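Local coordinates for protein Pcdhgb2 (Mus musculus, PDB 5SZR), which probably acts as a calcium-dependent cell-adhesion protein of the gamma-protocadherin family and may take part in forming specific neuronal connections in the brain, at residues S266-N271 with R281-E286; R289-T294 with V313-R318. One frame throughout, in Å; residues are numbered along the deposited sequence.

Both contacts lie in one cadherin domain of the extracellular fragment, the third of the four in this chain, with their centres about 9 Å apart. Along the chain they follow in series: contact 1 closes at residues 281-286 before contact 2 opens at residues 289-294. Contact 1 sets strand 268-270, at the edge of one sheet, against the loop that leads from strand 276-279 to strand 290-299; contact 2 joins strands 290-299 and 306-316 of the other sheet, and Val268 CG2 packs on Leu293 CD1 between them. Toward the next domain, His285 ND1 probably hydrogen-bonds Val315 O. Glu286 from contact 1 and Asp317 and Arg318 from contact 2 bind the same interdomain calcium.

Contact 1. Residues S266-N271 with R281-E286; sequences SFVSVN and RAFDHE. With CA (calcium ion), chain P; CA (calcium ion), chain Q.
Arg281 lays its guanidinium on the ring of Phe267 and reaches past it to Ser266. Its CG sits between the backbone N and the carbonyl carbon (chi1 66°), and the chain bends at chi3 (59°), which places NE over the ring face. CD stands over the same face, 4.1 Å from the Phe267 centroid, as a CH-pi contact. The guanidinium then stacks with its plane 28° from the ring and Arg281 CZ 4.0 Å from the Phe267 centroid, an off-centre cation-pi pair. Phe267 CE2 lies beneath the middle of the guanidinium. At the edge of that group, Arg281 NH1 gives Ser266 OG a 2.8 Å hydrogen bond; Arg281 NE adds only weak bonds to Ser266 O and OG. An alanine in place of Arg281 would probably leave that face of Phe267 without its cationic cover and Ser266 OG without its NH1 donor.

Two residues on, Phe283 brings the end of its ring to residues 266-271. Its CE2 is 3.9 Å from Phe267 CD1, the two side chains meeting obliquely, while Val268 CG1 touches the ring edge near Phe283 CZ. Asn228 holds the backbone here, bonding to Arg281 O and Phe283 N.

Beyond Phe283 the loop turns to calcium. Asp284 OD1 accepts from Glu286 N in an Asx turn, the donor lying well above the carboxylate plane, and also binds one calcium at 2.4 Å. Glu286 OE1 bridges both calcium ions, more closely to the first, and its OE2 binds the second at 2.4 Å. Glu226 and Asp320 share the first ion, which also carries two waters.

The loop thus begins packed on Phe267 and carries a metal-binding Asp-x-Glu sequence. Asp284 OD1 and Glu286 OE1 would probably repel each other without the calcium they share, whereas the Arg281 cation rests on an aromatic face.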
loop_
_atom_site.group_PDB
_atom_site.type_symbol
_atom_site.label_atom_id
_atom_site.label_comp_id
_atom_site.label_asym_id
_atom_site.label_seq_id
_atom_site.Cartn_x
_atom_site.Cartn_y
_atom_site.Cartn_z
ATOM N N SER A 266 -28.550 20.926 6.944
ATOM C CA SER A 266 -29.632 21.243 6.025
ATOM C C SER A 266 -29.151 21.500 4.603
ATOM O O SER A 266 -29.985 21.591 3.696
ATOM C CB SER A 266 -30.405 22.460 6.535
ATOM O OG SER A 266 -31.466 22.787 5.658
ATOM N N PHE A 267 -27.842 21.618 4.382
ATOM C CA PHE A 267 -27.295 21.877 3.052
ATOM C C PHE A 267 -26.653 20.638 2.439
ATOM O O PHE A 267 -27.040 20.206 1.348
ATOM C CB PHE A 267 -26.275 23.021 3.110
ATOM C CG PHE A 267 -26.895 24.386 3.095
ATOM C CD1 PHE A 267 -26.796 25.193 1.975
ATOM C CD2 PHE A 267 -27.583 24.859 4.197
ATOM C CE1 PHE A 267 -27.369 26.453 1.958
ATOM C CE2 PHE A 267 -28.157 26.116 4.184
ATOM C CZ PHE A 267 -28.049 26.914 3.064
ATOM N N VAL A 268 -25.660 20.064 3.115
ATOM C CA VAL A 268 -24.875 18.971 2.562
ATOM C C VAL A 268 -24.573 17.950 3.649
ATOM O O VAL A 268 -24.517 18.272 4.840
ATOM C CB VAL A 268 -23.561 19.470 1.922
ATOM C CG1 VAL A 268 -23.852 20.267 0.655
ATOM C CG2 VAL A 268 -22.781 20.308 2.918
ATOM N N SER A 269 -24.388 16.705 3.219
ATOM C CA SER A 269 -23.906 15.629 4.069
ATOM C C SER A 269 -22.990 14.751 3.234
ATOM O O SER A 269 -22.935 14.870 2.007
ATOM C CB SER A 269 -25.057 14.801 4.649
ATOM O OG SER A 269 -25.703 14.069 3.623
ATOM N N VAL A 270 -22.267 13.859 3.904
ATOM C CA VAL A 270 -21.427 12.885 3.221
ATOM C C VAL A 270 -21.714 11.510 3.803
ATOM O O VAL A 270 -21.901 11.362 5.016
ATOM C CB VAL A 270 -19.927 13.244 3.324
ATOM C CG1 VAL A 270 -19.403 13.051 4.739
ATOM C CG2 VAL A 270 -19.121 12.439 2.324
ATOM N N ASN A 271 -21.804 10.513 2.928
ATOM C CA ASN A 271 -21.947 9.139 3.384
ATOM C C ASN A 271 -20.615 8.660 3.957
ATOM O O ASN A 271 -19.575 8.764 3.301
ATOM C CB ASN A 271 -22.396 8.242 2.234
ATOM C CG ASN A 271 -22.615 6.809 2.668
ATOM O OD1 ASN A 271 -21.663 6.043 2.837
ATOM N ND2 ASN A 271 -23.878 6.432 2.847
ATOM N N ARG A 281 -30.751 19.988 0.220
ATOM C CA ARG A 281 -31.841 20.897 -0.097
ATOM C C ARG A 281 -31.684 21.381 -1.528
ATOM O O ARG A 281 -30.618 21.254 -2.134
ATOM C CB ARG A 281 -31.870 22.096 0.854
ATOM C CG ARG A 281 -30.660 23.008 0.709
ATOM C CD ARG A 281 -30.947 24.409 1.227
ATOM N NE ARG A 281 -31.331 24.410 2.636
ATOM C CZ ARG A 281 -31.448 25.508 3.373
ATOM N NH1 ARG A 281 -31.800 25.421 4.647
ATOM N NH2 ARG A 281 -31.209 26.696 2.835
ATOM N N ALA A 282 -32.762 21.951 -2.061
ATOM C CA ALA A 282 -32.710 22.599 -3.364
ATOM C C ALA A 282 -31.970 23.924 -3.239
ATOM O O ALA A 282 -32.410 24.822 -2.514
ATOM C CB ALA A 282 -34.122 22.821 -3.905
ATOM N N PHE A 283 -30.837 24.042 -3.925
ATOM C CA PHE A 283 -30.077 25.283 -3.884
ATOM C C PHE A 283 -30.754 26.355 -4.735
ATOM O O PHE A 283 -31.388 26.065 -5.752
ATOM C CB PHE A 283 -28.647 25.049 -4.364
ATOM C CG PHE A 283 -27.859 24.100 -3.497
ATOM C CD1 PHE A 283 -26.904 23.266 -4.053
ATOM C CD2 PHE A 283 -28.064 24.053 -2.128
ATOM C CE1 PHE A 283 -26.170 22.390 -3.259
ATOM C CE2 PHE A 283 -27.331 23.180 -1.328
ATOM C CZ PHE A 283 -26.384 22.349 -1.896
ATOM N N ASP A 284 -30.618 27.607 -4.301
ATOM C CA ASP A 284 -31.184 28.766 -4.988
ATOM C C ASP A 284 -30.046 29.744 -5.251
ATOM O O ASP A 284 -29.564 30.404 -4.323
ATOM C CB ASP A 284 -32.298 29.402 -4.151
ATOM C CG ASP A 284 -32.887 30.652 -4.783
ATOM O OD1 ASP A 284 -32.675 30.900 -5.990
ATOM O OD2 ASP A 284 -33.595 31.392 -4.064
ATOM N N HIS A 285 -29.613 29.825 -6.513
ATOM C CA HIS A 285 -28.476 30.669 -6.871
ATOM C C HIS A 285 -28.703 32.123 -6.479
ATOM O O HIS A 285 -27.743 32.848 -6.192
ATOM C CB HIS A 285 -28.202 30.558 -8.373
ATOM C CG HIS A 285 -27.184 31.533 -8.883
ATOM N ND1 HIS A 285 -25.834 31.259 -8.894
ATOM C CD2 HIS A 285 -27.321 32.773 -9.407
ATOM C CE1 HIS A 285 -25.182 32.291 -9.401
ATOM N NE2 HIS A 285 -26.061 33.224 -9.719
ATOM N N GLU A 286 -29.957 32.566 -6.448
ATOM C CA GLU A 286 -30.245 33.952 -6.110
ATOM C C GLU A 286 -30.051 34.245 -4.625
ATOM O O GLU A 286 -29.844 35.408 -4.264
ATOM C CB GLU A 286 -31.662 34.307 -6.556
ATOM C CG GLU A 286 -31.787 34.621 -8.055
ATOM C CD GLU A 286 -31.553 33.417 -8.958
ATOM O OE1 GLU A 286 -32.164 32.360 -8.719
ATOM O OE2 GLU A 286 -30.764 33.533 -9.918
HETATM CA CA CA P . -33.501 30.558 -8.173
HETATM CA CA CA Q . -31.554 31.829 -11.360
HETATM O O HOH W 1 -35.477 32.224 -7.965
HETATM O O HOH W 2 -34.543 28.830 -6.874
#

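Contact 2. Residues R289-T294 with V313-R318; sequences RSFQLT and VLVGDR. With CA (calcium ion), chain Q.
The Phe291 ring has Val313 over one face and Val315 CG2 at its edge, near the ring plane. Val313 CB stands 3.8 Å from the Phe291 centroid in a CH-pi contact shifted toward the rim, and the two side chains lie side by side, pointing the same way.

Phe291 and Val313 form an antiparallel hydrogen-bonded pair: Val313 N meets Phe291 O almost straight on at 3.0 Å, and Phe291 N returns a bond to Val313 O. That carbonyl accepts a second donor, Ser290 OG, 3.2 Å away and above the carbonyl plane. The Ser290 hydroxyl also bonds to Arg312 NH1. Ser290 and Leu314 make the next, non-hydrogen-bonded pair, Leu314 CD2 lying 3.5 Å from Ser290 OG. Farther along, Val315 N binds Arg289 O at 2.8 Å.

Past this pairing, Asp317 OD1 and Arg318 O each bind the calcium at 2.5 Å, joined there by Glu226, Glu286, Asp320 and Asp360. The second strand of this hairpin, in the Greek-key cadherin sandwich, thus runs on into the calcium-bound linker between successive extracellular domains.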
loop_
_atom_site.group_PDB
_atom_site.type_symbol
_atom_site.label_atom_id
_atom_site.label_comp_id
_atom_site.label_asym_id
_atom_site.label_seq_id
_atom_site.Cartn_x
_atom_site.Cartn_y
_atom_site.Cartn_z
ATOM N N ARG A 289 -24.556 31.904 -3.862
ATOM C CA ARG A 289 -23.827 31.481 -5.047
ATOM C C ARG A 289 -22.772 30.425 -4.756
ATOM O O ARG A 289 -22.419 29.661 -5.661
ATOM C CB ARG A 289 -23.166 32.694 -5.716
ATOM C CG ARG A 289 -24.165 33.700 -6.284
ATOM C CD ARG A 289 -23.640 35.125 -6.189
ATOM N NE ARG A 289 -22.804 35.502 -7.324
ATOM C CZ ARG A 289 -23.144 36.411 -8.232
ATOM N NH1 ARG A 289 -24.306 37.043 -8.139
ATOM N NH2 ARG A 289 -22.321 36.697 -9.231
ATOM N N SER A 290 -22.282 30.345 -3.518
ATOM C CA SER A 290 -21.152 29.481 -3.211
ATOM C C SER A 290 -21.053 29.289 -1.703
ATOM O O SER A 290 -21.432 30.170 -0.927
ATOM C CB SER A 290 -19.851 30.076 -3.762
ATOM O OG SER A 290 -18.756 29.216 -3.528
ATOM N N PHE A 291 -20.534 28.128 -1.298
ATOM C CA PHE A 291 -20.212 27.895 0.104
ATOM C C PHE A 291 -19.024 26.949 0.204
ATOM O O PHE A 291 -18.730 26.179 -0.716
ATOM C CB PHE A 291 -21.414 27.353 0.896
ATOM C CG PHE A 291 -21.980 26.069 0.364
ATOM C CD1 PHE A 291 -21.579 24.852 0.884
ATOM C CD2 PHE A 291 -22.937 26.080 -0.637
ATOM C CE1 PHE A 291 -22.106 23.665 0.400
ATOM C CE2 PHE A 291 -23.472 24.900 -1.124
ATOM C CZ PHE A 291 -23.058 23.692 -0.605
ATOM N N GLN A 292 -18.338 27.020 1.341
ATOM C CA GLN A 292 -17.121 26.261 1.575
ATOM C C GLN A 292 -17.354 25.174 2.615
ATOM O O GLN A 292 -18.203 25.301 3.502
ATOM C CB GLN A 292 -15.982 27.178 2.020
ATOM C CG GLN A 292 -14.929 27.381 0.948
ATOM C CD GLN A 292 -13.996 28.536 1.250
ATOM O OE1 GLN A 292 -14.382 29.515 1.894
ATOM N NE2 GLN A 292 -12.759 28.433 0.776
ATOM N N LEU A 293 -16.563 24.111 2.505
ATOM C CA LEU A 293 -16.793 22.880 3.241
ATOM C C LEU A 293 -15.451 22.217 3.515
ATOM O O LEU A 293 -14.581 22.190 2.641
ATOM C CB LEU A 293 -17.698 21.948 2.426
ATOM C CG LEU A 293 -18.486 20.844 3.116
ATOM C CD1 LEU A 293 -19.524 21.460 4.037
ATOM C CD2 LEU A 293 -19.139 19.956 2.067
ATOM N N THR A 294 -15.282 21.683 4.725
ATOM C CA THR A 294 -14.076 20.938 5.083
ATOM C C THR A 294 -14.466 19.521 5.486
ATOM O O THR A 294 -15.146 19.324 6.499
ATOM C CB THR A 294 -13.303 21.624 6.208
ATOM O OG1 THR A 294 -12.738 22.848 5.721
ATOM C CG2 THR A 294 -12.176 20.719 6.694
ATOM N N VAL A 313 -18.279 24.548 -3.180
ATOM C CA VAL A 313 -19.449 24.190 -3.970
ATOM C C VAL A 313 -19.973 25.459 -4.633
ATOM O O VAL A 313 -20.309 26.432 -3.946
ATOM C CB VAL A 313 -20.527 23.523 -3.102
ATOM C CG1 VAL A 313 -21.756 23.194 -3.933
ATOM C CG2 VAL A 313 -19.960 22.264 -2.446
ATOM N N LEU A 314 -20.027 25.456 -5.963
ATOM C CA LEU A 314 -20.518 26.590 -6.735
ATOM C C LEU A 314 -21.937 26.296 -7.201
ATOM O O LEU A 314 -22.165 25.352 -7.965
ATOM C CB LEU A 314 -19.605 26.881 -7.927
ATOM C CG LEU A 314 -18.269 27.532 -7.562
ATOM C CD1 LEU A 314 -17.318 27.553 -8.750
ATOM C CD2 LEU A 314 -18.514 28.941 -7.040
ATOM N N VAL A 315 -22.887 27.092 -6.726
ATOM C CA VAL A 315 -24.286 26.938 -7.106
ATOM C C VAL A 315 -24.483 27.579 -8.474
ATOM O O VAL A 315 -24.237 28.777 -8.652
ATOM C CB VAL A 315 -25.211 27.566 -6.055
ATOM C CG1 VAL A 315 -26.664 27.455 -6.487
ATOM C CG2 VAL A 315 -24.991 26.901 -4.703
ATOM N N GLY A 316 -24.921 26.784 -9.447
ATOM C CA GLY A 316 -25.023 27.247 -10.820
ATOM C C GLY A 316 -26.336 27.970 -11.082
ATOM O O GLY A 316 -27.390 27.572 -10.596
ATOM N N ASP A 317 -26.256 29.037 -11.868
ATOM C CA ASP A 317 -27.433 29.829 -12.188
ATOM C C ASP A 317 -28.239 29.160 -13.292
ATOM O O ASP A 317 -27.689 28.773 -14.328
ATOM C CB ASP A 317 -27.021 31.238 -12.611
ATOM C CG ASP A 317 -28.212 32.132 -12.899
ATOM O OD1 ASP A 317 -29.254 31.975 -12.226
ATOM O OD2 ASP A 317 -28.107 32.991 -13.802
ATOM N N ARG A 318 -29.537 29.013 -13.065
ATOM C CA ARG A 318 -30.484 28.623 -14.097
ATOM C C ARG A 318 -31.428 29.782 -14.392
ATOM O O ARG A 318 -31.524 30.745 -13.625
ATOM C CB ARG A 318 -31.294 27.390 -13.686
ATOM C CG ARG A 318 -30.551 26.071 -13.811
ATOM C CD ARG A 318 -31.512 24.905 -13.632
ATOM N NE ARG A 318 -30.848 23.612 -13.765
ATOM C CZ ARG A 318 -30.581 23.027 -14.930
ATOM N NH1 ARG A 318 -29.977 21.845 -14.959
ATOM N NH2 ARG A 318 -30.917 23.627 -16.067
HETATM CA CA CA Q . -31.554 31.829 -11.360
#